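Local coordinates for anopheles Plasmodium-responsive Leucine-rich repeat protein 1B (Anopheles gambiae, PDB 4XGO) that probably acts in the mosquito's defence against Plasmodium through association with LRIM1, this chain being its leucine-rich repeat domain, at residues A[113-118]-A[137-142]; A[312-317]-A[335-340]; A[41-46]-A[50-55]; A[284-289]-A[307-312]. All blocks are in the same frame, centred on the assembly; numbering follows the deposited sequence.

Contact 1: A[113-118]-A[137-142]; sequences DTFQAT and ALIPSL
F115 lays one flank of its ring against the end of I139, its CD2 lying 3.5 Å from I139 CD1. This is packing between successive turns of a leucine-rich repeat solenoid: each residue sits in the loop that follows a short parallel strand, and I139 stands 24 residues after F115, a full repeat further along. The delta methyl meets the ring obliquely, and the isoleucine reaches back along the phenylalanine stem too, with its CG1 4.0 Å from F115 CB. In I139 the CG1 branch lies beside the backbone N (chi1 -43°), and its nearly extended continuation carries CD1 toward the ring. Both types suit the place. The flat phenyl is buried among I110, L121 and L124, while the branched isoleucine offers it a slim delta methyl and keeps CG1 beside the F115 stem. Within 113-118, T114 CG2 rests 3.8 Å above the ring plane, over its centre, which would limit how far the ring can tilt on that side. At the margin of the contact, S141 OG comes within 3.9 Å of T118 O but gives its hydrogen bond to L121 O. T118 satisfies its own hydroxyl locally: OG1 donates to F115 O over 3.2 Å, approaching from well above the carbonyl plane, with a C=O...donor angle of 98°.

Contact 2: A[312-317]-A[335-340]; sequences ALFRNV and LEHGLC
E336 N gives a 2.8 Å hydrogen bond to L339 O, and L339 N returns one to E336 O, so two residues that touch F314 are tied together as the closing pair of a beta hairpin with a two-residue loop. The turn is of type I', with H337 and G338 both at positive phi; glycine takes such a conformation easily. F314 points from helix 307-316 into this hairpin, with its ring set beside the backbone N (chi1 -60°). From the turn, H337 directs an edge toward the phenyl face in an offset edge-to-face pair, with centroids 4.8 Å apart and planes at 73°. Its ND1 is 3.3 Å from F314 CD2, and the stem joins in, CB lying 3.6 Å from F314 CE2. L339 takes the rim instead: its CD1 lies in the ring plane, 3.6 Å from F314 CZ. An aromatic residue suits this place because one flat group offers a face to the exposed imidazole and an edge to the buried leucine. E336 uses its carboxylate OE1 in a salt bridge with R311, while its aliphatic part stays near the ring, CG lying 4.1 Å from F314 CE2.

Contact 3: A[41-46]-A[50-55]; sequences NAFAYA and QKLYMR
L52 is the first residue along 50-55 to meet F43, which reaches in from the loop 41-46. With CG anti to the backbone N (chi1 179°), the leucine is directed at the far end of the phenyl ring, and the two side chains approach from opposite directions. Both of its methyls take part: CD2 lies 3.7 Å from F43 CZ and CD1 4.0 Å from that same atom, so the fork straddles the CZ end of the ring, CD2 meeting it obliquely. A leucine fits here because its branch can touch two neighbouring parts of the ring at once. Two residues on, M54 points to the same side, as alternation along an extended chain requires. Its thioether sulfur comes to the rim of the phenyl group, with SD 4.1 Å from F43 CZ and 5.5 Å from the ring centroid. At 85° off the ring normal, this is a Met-aromatic contact at the edge, in which a polarisable sulfur faces ring hydrogens. The unbranched side chain, extended at chi2, gives methionine the reach to get there. L52 and M54 fill the inward positions of the LxL pattern of a leucine-rich repeat, and the M54 carbonyl accepts from the asparagines N57 and N81, as in the asparagine ladder of such solenoids. Beyond, R55 NE forms a salt bridge with D79, and its NH1 a hydrogen bond to G32 O of the second subunit, whose L15 packs on F43. Strand 51-53 lies between strands 27-29 and 75-77, with L52 touching L28 on the former and L76 on the latter.

Contact 4: A[284-289]-A[307-312]; sequences IVTFKL and CNSLRA
A chi1 of -171° swings the S309 hydroxyl out from helix 307-316, opposite its own backbone N, to the chain at T286 and F287. T286 has its CG2 beside its own backbone N, which brings that methyl to 3.9 Å from S309 CB. F287 N donates to S309 OG over 3.1 Å, nearly straight at 161°. Serine suits a helix that passes this close, since it is small and can accept from a main-chain N-H. A water bridges the two segments, donating over 2.7 Å to F287 O and over 2.6 Å to S309 O. The helix closes the C-terminal end of the leucine-rich repeat solenoid, and the loop 284-289 belongs to one of the last turns. C307, at the start of the helix, is disulfide-bonded to C341, a layout consistent with a cysteine-bearing C-terminal cap. The F287 ring leads away from 307-312 and is buried against H266, W305 and, further along the helix, L313. On the helix itself, R311 NH2 forms a salt bridge with E343 and also donates to N308 OD1 over 2.9 Å, from above the amide's carbonyl plane.

In the fold
Along the chain the contacts come in the order 3, 1, 4, 2, in series, contact 4 ending and contact 2 beginning at A312. Contacts 3 and 1 lie on the N-terminal side of the curved solenoid, with centres 22 Å apart and without touching; both place a phenylalanine in the interior, 72 residues or three repeats apart. Contacts 2 and 4 lie on the opposite side of the chain's centre. Their centres are 8 Å apart, both use helix 307-316, and they touch, among other places, where N316 meets L289 and L313 packs on F287. Contacts 2 and 3 have centres 64 Å apart: contact 2 lies in the probable C-terminal cap, contact 3 in the N-terminal repeats beside the second subunit.

Contact 1: A[113-118]-A[137-142]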
loop_
_atom_site.group_PDB
_atom_site.type_symbol
_atom_site.label_atom_id
_atom_site.label_comp_id
_atom_site.label_asym_id
_atom_site.label_seq_id
_atom_site.Cartn_x
_atom_site.Cartn_y
_atom_site.Cartn_z
ATOM N N ASP A 113 -26.981 -13.018 -7.545
ATOM C CA ASP A 113 -27.152 -14.398 -7.035
ATOM C C ASP A 113 -25.944 -14.925 -6.223
ATOM O O ASP A 113 -25.965 -16.043 -5.716
ATOM C CB ASP A 113 -27.563 -15.367 -8.158
ATOM C CG ASP A 113 -26.515 -15.515 -9.265
ATOM O OD1 ASP A 113 -25.449 -14.861 -9.232
ATOM O OD2 ASP A 113 -26.795 -16.295 -10.212
ATOM N N THR A 114 -24.918 -14.093 -6.058
ATOM C CA THR A 114 -23.660 -14.528 -5.449
ATOM C C THR A 114 -23.900 -15.128 -4.059
ATOM O O THR A 114 -23.343 -16.188 -3.723
ATOM C CB THR A 114 -22.662 -13.349 -5.369
ATOM O OG1 THR A 114 -22.396 -12.870 -6.692
ATOM C CG2 THR A 114 -21.352 -13.775 -4.741
ATOM N N PHE A 115 -24.757 -14.479 -3.273
ATOM C CA PHE A 115 -24.974 -14.861 -1.874
ATOM C C PHE A 115 -26.337 -15.508 -1.603
ATOM O O PHE A 115 -26.833 -15.479 -0.471
ATOM C CB PHE A 115 -24.734 -13.627 -0.985
ATOM C CG PHE A 115 -23.329 -13.100 -1.061
ATOM C CD1 PHE A 115 -22.266 -13.838 -0.545
ATOM C CD2 PHE A 115 -23.053 -11.867 -1.643
ATOM C CE1 PHE A 115 -20.970 -13.366 -0.614
ATOM C CE2 PHE A 115 -21.756 -11.395 -1.717
ATOM C CZ PHE A 115 -20.713 -12.143 -1.203
ATOM N N GLN A 116 -26.929 -16.126 -2.626
ATOM C CA GLN A 116 -28.241 -16.777 -2.478
ATOM C C GLN A 116 -28.245 -17.905 -1.451
ATOM O O GLN A 116 -29.175 -18.000 -0.654
ATOM C CB GLN A 116 -28.756 -17.328 -3.819
ATOM C CG GLN A 116 -29.956 -18.260 -3.654
ATOM C CD GLN A 116 -30.685 -18.550 -4.953
ATOM O OE1 GLN A 116 -30.059 -18.811 -5.988
ATOM N NE2 GLN A 116 -32.016 -18.530 -4.902
ATOM N N ALA A 117 -27.207 -18.739 -1.465
ATOM C CA ALA A 117 -27.157 -19.927 -0.615
ATOM C C ALA A 117 -26.564 -19.622 0.748
ATOM O O ALA A 117 -26.755 -20.390 1.697
ATOM C CB ALA A 117 -26.359 -21.026 -1.298
ATOM N N THR A 118 -25.850 -18.497 0.851
ATOM C CA THR A 118 -25.178 -18.139 2.093
ATOM C C THR A 118 -26.102 -17.371 3.019
ATOM O O THR A 118 -25.859 -16.193 3.341
ATOM C CB THR A 118 -23.887 -17.351 1.831
ATOM O OG1 THR A 118 -24.182 -16.097 1.191
ATOM C CG2 THR A 118 -22.946 -18.172 0.962
ATOM N N ALA A 137 -28.841 -5.470 -0.028
ATOM C CA ALA A 137 -30.204 -5.608 0.496
ATOM C C ALA A 137 -30.800 -6.994 0.259
ATOM O O ALA A 137 -31.742 -7.393 0.928
ATOM C CB ALA A 137 -31.104 -4.532 -0.099
ATOM N N LEU A 138 -30.226 -7.732 -0.683
ATOM C CA LEU A 138 -30.576 -9.128 -0.911
ATOM C C LEU A 138 -30.110 -10.089 0.173
ATOM O O LEU A 138 -30.548 -11.241 0.191
ATOM C CB LEU A 138 -29.975 -9.591 -2.239
ATOM C CG LEU A 138 -30.729 -9.104 -3.463
ATOM C CD1 LEU A 138 -29.968 -9.479 -4.731
ATOM C CD2 LEU A 138 -32.144 -9.687 -3.468
ATOM N N ILE A 139 -29.231 -9.640 1.070
ATOM C CA ILE A 139 -28.585 -10.506 2.039
ATOM C C ILE A 139 -29.010 -10.102 3.462
ATOM O O ILE A 139 -28.256 -9.419 4.176
ATOM C CB ILE A 139 -27.052 -10.408 1.884
ATOM C CG1 ILE A 139 -26.640 -10.418 0.403
ATOM C CG2 ILE A 139 -26.340 -11.507 2.667
ATOM C CD1 ILE A 139 -25.253 -9.869 0.173
ATOM N N PRO A 140 -30.212 -10.526 3.898
ATOM C CA PRO A 140 -30.756 -10.078 5.186
ATOM C C PRO A 140 -30.048 -10.586 6.449
ATOM O O PRO A 140 -30.278 -10.048 7.541
ATOM C CB PRO A 140 -32.231 -10.531 5.126
ATOM C CG PRO A 140 -32.252 -11.627 4.147
ATOM C CD PRO A 140 -31.186 -11.353 3.146
ATOM N N SER A 141 -29.165 -11.572 6.301
ATOM C CA SER A 141 -28.387 -12.085 7.412
ATOM C C SER A 141 -27.266 -11.120 7.796
ATOM O O SER A 141 -26.670 -11.264 8.860
ATOM C CB SER A 141 -27.808 -13.470 7.072
ATOM O OG SER A 141 -27.109 -13.469 5.838
ATOM N N LEU A 142 -26.967 -10.140 6.946
ATOM C CA LEU A 142 -25.800 -9.261 7.226
ATOM C C LEU A 142 -25.939 -8.479 8.524
ATOM O O LEU A 142 -26.997 -7.942 8.834
ATOM C CB LEU A 142 -25.524 -8.299 6.063
ATOM C CG LEU A 142 -24.984 -8.943 4.791
ATOM C CD1 LEU A 142 -24.953 -7.940 3.644
ATOM C CD2 LEU A 142 -23.603 -9.569 4.970
#

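Contact 2: A[312-317]-A[335-340]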
loop_
_atom_site.group_PDB
_atom_site.type_symbol
_atom_site.label_atom_id
_atom_site.label_comp_id
_atom_site.label_asym_id
_atom_site.label_seq_id
_atom_site.Cartn_x
_atom_site.Cartn_y
_atom_site.Cartn_z
ATOM N N ALA A 312 -21.161 37.355 24.565
ATOM C CA ALA A 312 -22.330 36.731 25.195
ATOM C C ALA A 312 -22.182 35.217 25.275
ATOM O O ALA A 312 -22.669 34.587 26.210
ATOM C CB ALA A 312 -23.602 37.096 24.443
ATOM N N LEU A 313 -21.518 34.633 24.281
ATOM C CA LEU A 313 -21.254 33.196 24.247
ATOM C C LEU A 313 -20.303 32.758 25.367
ATOM O O LEU A 313 -20.520 31.718 25.998
ATOM C CB LEU A 313 -20.668 32.809 22.881
ATOM C CG LEU A 313 -21.015 31.461 22.271
ATOM C CD1 LEU A 313 -22.519 31.275 22.145
ATOM C CD2 LEU A 313 -20.356 31.353 20.904
ATOM N N PHE A 314 -19.248 33.538 25.611
ATOM C CA PHE A 314 -18.293 33.210 26.686
ATOM C C PHE A 314 -18.929 33.354 28.065
ATOM O O PHE A 314 -18.630 32.580 28.968
ATOM C CB PHE A 314 -17.036 34.093 26.644
ATOM C CG PHE A 314 -16.240 33.990 25.369
ATOM C CD1 PHE A 314 -16.016 32.768 24.749
ATOM C CD2 PHE A 314 -15.683 35.133 24.808
ATOM C CE1 PHE A 314 -15.275 32.693 23.582
ATOM C CE2 PHE A 314 -14.937 35.062 23.644
ATOM C CZ PHE A 314 -14.729 33.843 23.034
ATOM N N ARG A 315 -19.796 34.349 28.231
ATOM C CA ARG A 315 -20.516 34.532 29.497
ATOM C C ARG A 315 -21.389 33.319 29.859
ATOM O O ARG A 315 -21.636 33.069 31.035
ATOM C CB ARG A 315 -21.358 35.818 29.474
ATOM C CG ARG A 315 -20.527 37.093 29.569
ATOM C CD ARG A 315 -21.392 38.337 29.735
ATOM N NE ARG A 315 -22.155 38.646 28.530
ATOM N N ASN A 316 -21.840 32.567 28.854
ATOM C CA ASN A 316 -22.672 31.379 29.085
ATOM C C ASN A 316 -21.913 30.044 29.094
ATOM O O ASN A 316 -22.334 29.098 29.761
ATOM C CB ASN A 316 -23.811 31.329 28.058
ATOM C CG ASN A 316 -24.788 32.480 28.215
ATOM O OD1 ASN A 316 -24.514 33.460 28.914
ATOM N ND2 ASN A 316 -25.939 32.365 27.571
ATOM N N VAL A 317 -20.811 29.962 28.355
ATOM C CA VAL A 317 -19.987 28.753 28.304
ATOM C C VAL A 317 -18.865 28.812 29.349
ATOM O O VAL A 317 -18.348 29.889 29.650
ATOM C CB VAL A 317 -19.392 28.568 26.889
ATOM C CG1 VAL A 317 -18.412 27.405 26.840
ATOM C CG2 VAL A 317 -20.513 28.374 25.875
ATOM N N LEU A 335 -8.813 40.228 18.263
ATOM C CA LEU A 335 -8.949 39.035 19.084
ATOM C C LEU A 335 -9.675 39.338 20.388
ATOM O O LEU A 335 -9.400 40.334 21.058
ATOM C CB LEU A 335 -7.593 38.415 19.387
ATOM C CG LEU A 335 -6.807 37.880 18.200
ATOM C CD1 LEU A 335 -5.334 37.732 18.539
ATOM C CD2 LEU A 335 -7.368 36.544 17.742
ATOM N N GLU A 336 -10.609 38.458 20.714
ATOM C CA GLU A 336 -11.382 38.485 21.927
ATOM C C GLU A 336 -11.332 37.063 22.492
ATOM O O GLU A 336 -11.848 36.143 21.881
ATOM C CB GLU A 336 -12.803 38.883 21.569
ATOM C CG GLU A 336 -13.770 38.859 22.729
ATOM C CD GLU A 336 -13.629 40.073 23.596
ATOM O OE1 GLU A 336 -13.953 41.188 23.131
ATOM O OE2 GLU A 336 -13.214 39.887 24.755
ATOM N N HIS A 337 -10.679 36.873 23.643
ATOM C CA HIS A 337 -10.368 35.527 24.144
ATOM C C HIS A 337 -9.831 34.596 23.055
ATOM O O HIS A 337 -10.238 33.431 22.939
ATOM C CB HIS A 337 -11.576 34.904 24.847
ATOM C CG HIS A 337 -11.973 35.625 26.099
ATOM N ND1 HIS A 337 -13.019 36.520 26.142
ATOM C CD2 HIS A 337 -11.450 35.600 27.346
ATOM C CE1 HIS A 337 -13.129 37.012 27.365
ATOM N NE2 HIS A 337 -12.187 36.469 28.116
ATOM N N GLY A 338 -8.913 35.123 22.255
ATOM C CA GLY A 338 -8.266 34.340 21.229
ATOM C C GLY A 338 -9.031 34.144 19.927
ATOM O O GLY A 338 -8.544 33.446 19.039
ATOM N N LEU A 339 -10.205 34.759 19.806
ATOM C CA LEU A 339 -11.061 34.589 18.610
ATOM C C LEU A 339 -11.375 35.936 17.967
ATOM O O LEU A 339 -11.685 36.907 18.662
ATOM C CB LEU A 339 -12.360 33.887 19.002
ATOM C CG LEU A 339 -12.184 32.418 19.391
ATOM C CD1 LEU A 339 -13.320 31.975 20.303
ATOM C CD2 LEU A 339 -12.092 31.521 18.164
ATOM N N CYS A 340 -11.330 36.003 16.637
ATOM C CA CYS A 340 -11.524 37.275 15.937
ATOM C C CYS A 340 -12.973 37.725 15.971
ATOM O O CYS A 340 -13.883 36.918 15.767
ATOM C CB CYS A 340 -11.114 37.170 14.472
ATOM S SG CYS A 340 -9.367 36.815 14.293
#

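Contact 3: A[41-46]-A[50-55]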
loop_
_atom_site.group_PDB
_atom_site.type_symbol
_atom_site.label_atom_id
_atom_site.label_comp_id
_atom_site.label_asym_id
_atom_site.label_seq_id
_atom_site.Cartn_x
_atom_site.Cartn_y
_atom_site.Cartn_z
ATOM N N ASN A 41 -10.051 -28.815 -8.320
ATOM C CA ASN A 41 -10.039 -29.887 -7.323
ATOM C C ASN A 41 -9.004 -29.705 -6.210
ATOM O O ASN A 41 -8.676 -30.660 -5.511
ATOM C CB ASN A 41 -9.843 -31.269 -8.000
ATOM C CG ASN A 41 -8.455 -31.450 -8.590
ATOM O OD1 ASN A 41 -7.684 -30.499 -8.685
ATOM N ND2 ASN A 41 -8.142 -32.679 -9.032
ATOM N N ALA A 42 -8.511 -28.481 -6.013
ATOM C CA ALA A 42 -7.423 -28.257 -5.055
ATOM C C ALA A 42 -7.728 -28.809 -3.670
ATOM O O ALA A 42 -6.823 -29.312 -2.990
ATOM C CB ALA A 42 -7.101 -26.772 -4.969
ATOM N N PHE A 43 -8.986 -28.695 -3.239
ATOM C CA PHE A 43 -9.397 -29.138 -1.910
ATOM C C PHE A 43 -10.090 -30.506 -1.838
ATOM O O PHE A 43 -10.736 -30.836 -0.833
ATOM C CB PHE A 43 -10.270 -28.066 -1.249
ATOM C CG PHE A 43 -9.594 -26.719 -1.171
ATOM C CD1 PHE A 43 -8.502 -26.535 -0.353
ATOM C CD2 PHE A 43 -10.029 -25.659 -1.952
ATOM C CE1 PHE A 43 -7.857 -25.305 -0.282
ATOM C CE2 PHE A 43 -9.397 -24.425 -1.885
ATOM C CZ PHE A 43 -8.308 -24.253 -1.054
ATOM N N ALA A 44 -9.874 -31.328 -2.859
ATOM C CA ALA A 44 -10.520 -32.646 -2.969
ATOM C C ALA A 44 -10.270 -33.599 -1.785
ATOM O O ALA A 44 -11.111 -34.458 -1.485
ATOM C CB ALA A 44 -10.073 -33.302 -4.264
ATOM N N TYR A 45 -9.106 -33.472 -1.157
ATOM C CA TYR A 45 -8.707 -34.300 -0.021
ATOM C C TYR A 45 -8.671 -33.532 1.299
ATOM O O TYR A 45 -7.977 -33.934 2.253
ATOM C CB TYR A 45 -7.333 -34.903 -0.318
ATOM C CG TYR A 45 -7.341 -35.701 -1.599
ATOM C CD1 TYR A 45 -7.824 -37.008 -1.619
ATOM C CD2 TYR A 45 -6.898 -35.142 -2.796
ATOM C CE1 TYR A 45 -7.849 -37.743 -2.788
ATOM C CE2 TYR A 45 -6.920 -35.869 -3.973
ATOM C CZ TYR A 45 -7.394 -37.168 -3.964
ATOM O OH TYR A 45 -7.420 -37.904 -5.131
ATOM N N ALA A 46 -9.425 -32.434 1.364
ATOM C CA ALA A 46 -9.407 -31.545 2.521
ATOM C C ALA A 46 -10.817 -31.096 2.883
ATOM O O ALA A 46 -11.072 -29.902 3.079
ATOM C CB ALA A 46 -8.520 -30.341 2.233
ATOM N N GLN A 50 -13.001 -25.637 7.761
ATOM C CA GLN A 50 -14.054 -24.719 8.151
ATOM C C GLN A 50 -13.621 -23.267 7.963
ATOM O O GLN A 50 -14.450 -22.426 7.682
ATOM C CB GLN A 50 -14.430 -24.941 9.594
ATOM C CG GLN A 50 -15.098 -26.293 9.817
ATOM C CD GLN A 50 -15.394 -26.540 11.269
ATOM O OE1 GLN A 50 -15.508 -25.604 12.057
ATOM N NE2 GLN A 50 -15.502 -27.810 11.642
ATOM N N LYS A 51 -12.338 -22.976 8.170
ATOM C CA LYS A 51 -11.804 -21.615 7.955
ATOM C C LYS A 51 -10.644 -21.663 6.985
ATOM O O LYS A 51 -9.643 -22.352 7.217
ATOM C CB LYS A 51 -11.360 -20.980 9.269
ATOM C CG LYS A 51 -12.444 -20.929 10.318
ATOM C CD LYS A 51 -11.993 -20.059 11.479
ATOM C CE LYS A 51 -13.038 -20.064 12.576
ATOM N NZ LYS A 51 -12.563 -19.301 13.762
ATOM N N LEU A 52 -10.777 -20.931 5.880
ATOM C CA LEU A 52 -9.794 -20.971 4.812
ATOM C C LEU A 52 -9.222 -19.588 4.594
ATOM O O LEU A 52 -9.951 -18.667 4.224
ATOM C CB LEU A 52 -10.434 -21.468 3.523
ATOM C CG LEU A 52 -9.575 -21.560 2.270
ATOM C CD1 LEU A 52 -8.345 -22.408 2.527
ATOM C CD2 LEU A 52 -10.435 -22.112 1.119
ATOM N N TYR A 53 -7.927 -19.450 4.857
ATOM C CA TYR A 53 -7.246 -18.169 4.724
ATOM C C TYR A 53 -6.332 -18.194 3.512
ATOM O O TYR A 53 -5.400 -19.008 3.458
ATOM C CB TYR A 53 -6.432 -17.851 5.976
ATOM C CG TYR A 53 -7.138 -17.971 7.302
ATOM C CD1 TYR A 53 -8.490 -17.703 7.431
ATOM C CD2 TYR A 53 -6.415 -18.305 8.457
ATOM C CE1 TYR A 53 -9.124 -17.762 8.652
ATOM C CE2 TYR A 53 -7.033 -18.359 9.698
ATOM C CZ TYR A 53 -8.378 -18.103 9.797
ATOM O OH TYR A 53 -9.004 -18.147 11.026
ATOM N N MET A 54 -6.626 -17.340 2.519
ATOM C CA MET A 54 -5.793 -17.215 1.308
ATOM C C MET A 54 -5.461 -15.747 0.996
ATOM O O MET A 54 -5.335 -15.331 -0.169
ATOM C CB MET A 54 -6.468 -17.918 0.110
ATOM C CG MET A 54 -6.699 -19.388 0.358
ATOM S SD MET A 54 -7.366 -20.234 -1.101
ATOM C CE MET A 54 -9.091 -19.928 -0.892
ATOM N N ARG A 55 -5.264 -14.982 2.063
ATOM C CA ARG A 55 -4.942 -13.557 1.970
ATOM C C ARG A 55 -3.487 -13.368 1.490
ATOM O O ARG A 55 -2.647 -14.243 1.686
ATOM C CB ARG A 55 -5.036 -12.899 3.359
ATOM C CG ARG A 55 -6.302 -13.130 4.179
ATOM C CD ARG A 55 -6.131 -12.542 5.593
ATOM N NE ARG A 55 -6.380 -11.101 5.554
ATOM C CZ ARG A 55 -5.827 -10.169 6.325
ATOM N NH1 ARG A 55 -4.932 -10.449 7.254
ATOM N NH2 ARG A 55 -6.167 -8.905 6.137
#

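Contact 4: A[284-289]-A[307-312]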
loop_
_atom_site.group_PDB
_atom_site.type_symbol
_atom_site.label_atom_id
_atom_site.label_comp_id
_atom_site.label_asym_id
_atom_site.label_seq_id
_atom_site.Cartn_x
_atom_site.Cartn_y
_atom_site.Cartn_z
ATOM N N ILE A 284 -19.965 32.244 10.361
ATOM C CA ILE A 284 -20.981 32.533 11.370
ATOM C C ILE A 284 -20.710 33.912 11.996
ATOM O O ILE A 284 -19.577 34.250 12.302
ATOM C CB ILE A 284 -21.027 31.447 12.447
ATOM C CG1 ILE A 284 -21.442 30.127 11.798
ATOM C CG2 ILE A 284 -22.030 31.800 13.539
ATOM C CD1 ILE A 284 -21.082 28.915 12.635
ATOM N N VAL A 285 -21.769 34.698 12.165
ATOM C CA VAL A 285 -21.644 36.057 12.706
ATOM C C VAL A 285 -22.181 36.134 14.139
ATOM O O VAL A 285 -21.547 36.722 15.041
ATOM C CB VAL A 285 -22.392 37.055 11.789
ATOM C CG1 VAL A 285 -22.436 38.464 12.393
ATOM C CG2 VAL A 285 -21.762 37.062 10.403
ATOM N N THR A 286 -23.374 35.586 14.338
ATOM C CA THR A 286 -23.958 35.478 15.660
ATOM C C THR A 286 -24.391 34.035 15.888
ATOM O O THR A 286 -24.754 33.333 14.964
ATOM C CB THR A 286 -25.153 36.444 15.861
ATOM O OG1 THR A 286 -26.257 36.052 15.035
ATOM C CG2 THR A 286 -24.759 37.857 15.516
ATOM N N PHE A 287 -24.355 33.623 17.138
ATOM C CA PHE A 287 -24.760 32.290 17.541
ATOM C C PHE A 287 -25.030 32.341 19.043
ATOM O O PHE A 287 -24.379 33.094 19.759
ATOM C CB PHE A 287 -23.636 31.293 17.240
ATOM C CG PHE A 287 -23.953 29.892 17.648
ATOM C CD1 PHE A 287 -24.937 29.175 16.996
ATOM C CD2 PHE A 287 -23.278 29.299 18.709
ATOM C CE1 PHE A 287 -25.236 27.873 17.386
ATOM C CE2 PHE A 287 -23.580 28.012 19.111
ATOM C CZ PHE A 287 -24.547 27.295 18.446
ATOM N N LYS A 288 -25.989 31.554 19.512
ATOM C CA LYS A 288 -26.389 31.577 20.911
ATOM C C LYS A 288 -26.334 30.189 21.524
ATOM O O LYS A 288 -26.634 29.204 20.867
ATOM C CB LYS A 288 -27.815 32.104 21.043
ATOM C CG LYS A 288 -27.980 33.537 20.570
ATOM C CD LYS A 288 -29.433 33.977 20.655
ATOM C CE LYS A 288 -29.548 35.482 20.536
ATOM N NZ LYS A 288 -30.956 35.903 20.276
ATOM N N LEU A 289 -25.948 30.142 22.797
ATOM C CA LEU A 289 -26.093 28.947 23.616
ATOM C C LEU A 289 -26.652 29.371 24.979
ATOM O O LEU A 289 -26.499 30.519 25.393
ATOM C CB LEU A 289 -24.748 28.243 23.806
ATOM C CG LEU A 289 -24.068 27.559 22.615
ATOM C CD1 LEU A 289 -22.713 27.020 23.049
ATOM C CD2 LEU A 289 -24.924 26.440 22.033
ATOM N N CYS A 307 -18.635 40.807 17.946
ATOM C CA CYS A 307 -18.025 40.736 19.283
ATOM C C CYS A 307 -19.064 40.577 20.390
ATOM O O CYS A 307 -18.861 39.814 21.317
ATOM C CB CYS A 307 -17.152 41.968 19.564
ATOM S SG CYS A 307 -15.631 42.048 18.599
ATOM N N ASN A 308 -20.172 41.297 20.292
ATOM C CA ASN A 308 -21.210 41.220 21.329
ATOM C C ASN A 308 -21.786 39.802 21.444
ATOM O O ASN A 308 -21.969 39.284 22.542
ATOM C CB ASN A 308 -22.311 42.252 21.065
ATOM C CG ASN A 308 -21.849 43.674 21.348
ATOM O OD1 ASN A 308 -21.019 43.899 22.237
ATOM N ND2 ASN A 308 -22.362 44.638 20.583
ATOM N N SER A 309 -22.011 39.154 20.308
ATOM C CA SER A 309 -22.510 37.776 20.312
ATOM C C SER A 309 -21.477 36.805 20.868
ATOM O O SER A 309 -21.786 35.930 21.683
ATOM C CB SER A 309 -22.873 37.350 18.887
ATOM O OG SER A 309 -23.551 36.107 18.892
ATOM N N LEU A 310 -20.245 36.934 20.393
ATOM C CA LEU A 310 -19.150 36.107 20.880
ATOM C C LEU A 310 -18.944 36.283 22.386
ATOM O O LEU A 310 -18.805 35.298 23.115
ATOM C CB LEU A 310 -17.867 36.476 20.131
ATOM C CG LEU A 310 -16.616 35.650 20.391
ATOM C CD1 LEU A 310 -16.844 34.207 19.985
ATOM C CD2 LEU A 310 -15.467 36.250 19.604
ATOM N N ARG A 311 -18.932 37.529 22.844
ATOM C CA ARG A 311 -18.782 37.815 24.280
ATOM C C ARG A 311 -19.944 37.266 25.104
ATOM O O ARG A 311 -19.731 36.763 26.207
ATOM C CB ARG A 311 -18.641 39.307 24.533
ATOM C CG ARG A 311 -17.255 39.836 24.220
ATOM C CD ARG A 311 -17.076 41.229 24.787
ATOM N NE ARG A 311 -17.855 42.231 24.072
ATOM C CZ ARG A 311 -17.368 43.085 23.179
ATOM N NH1 ARG A 311 -16.076 43.077 22.853
ATOM N NH2 ARG A 311 -18.179 43.957 22.601
ATOM N N ALA A 312 -21.161 37.355 24.565
ATOM C CA ALA A 312 -22.330 36.731 25.195
ATOM C C ALA A 312 -22.182 35.217 25.275
ATOM O O ALA A 312 -22.669 34.587 26.210
ATOM C CB ALA A 312 -23.602 37.096 24.443
HETATM O O HOH W 1 -24.030 34.653 21.915
#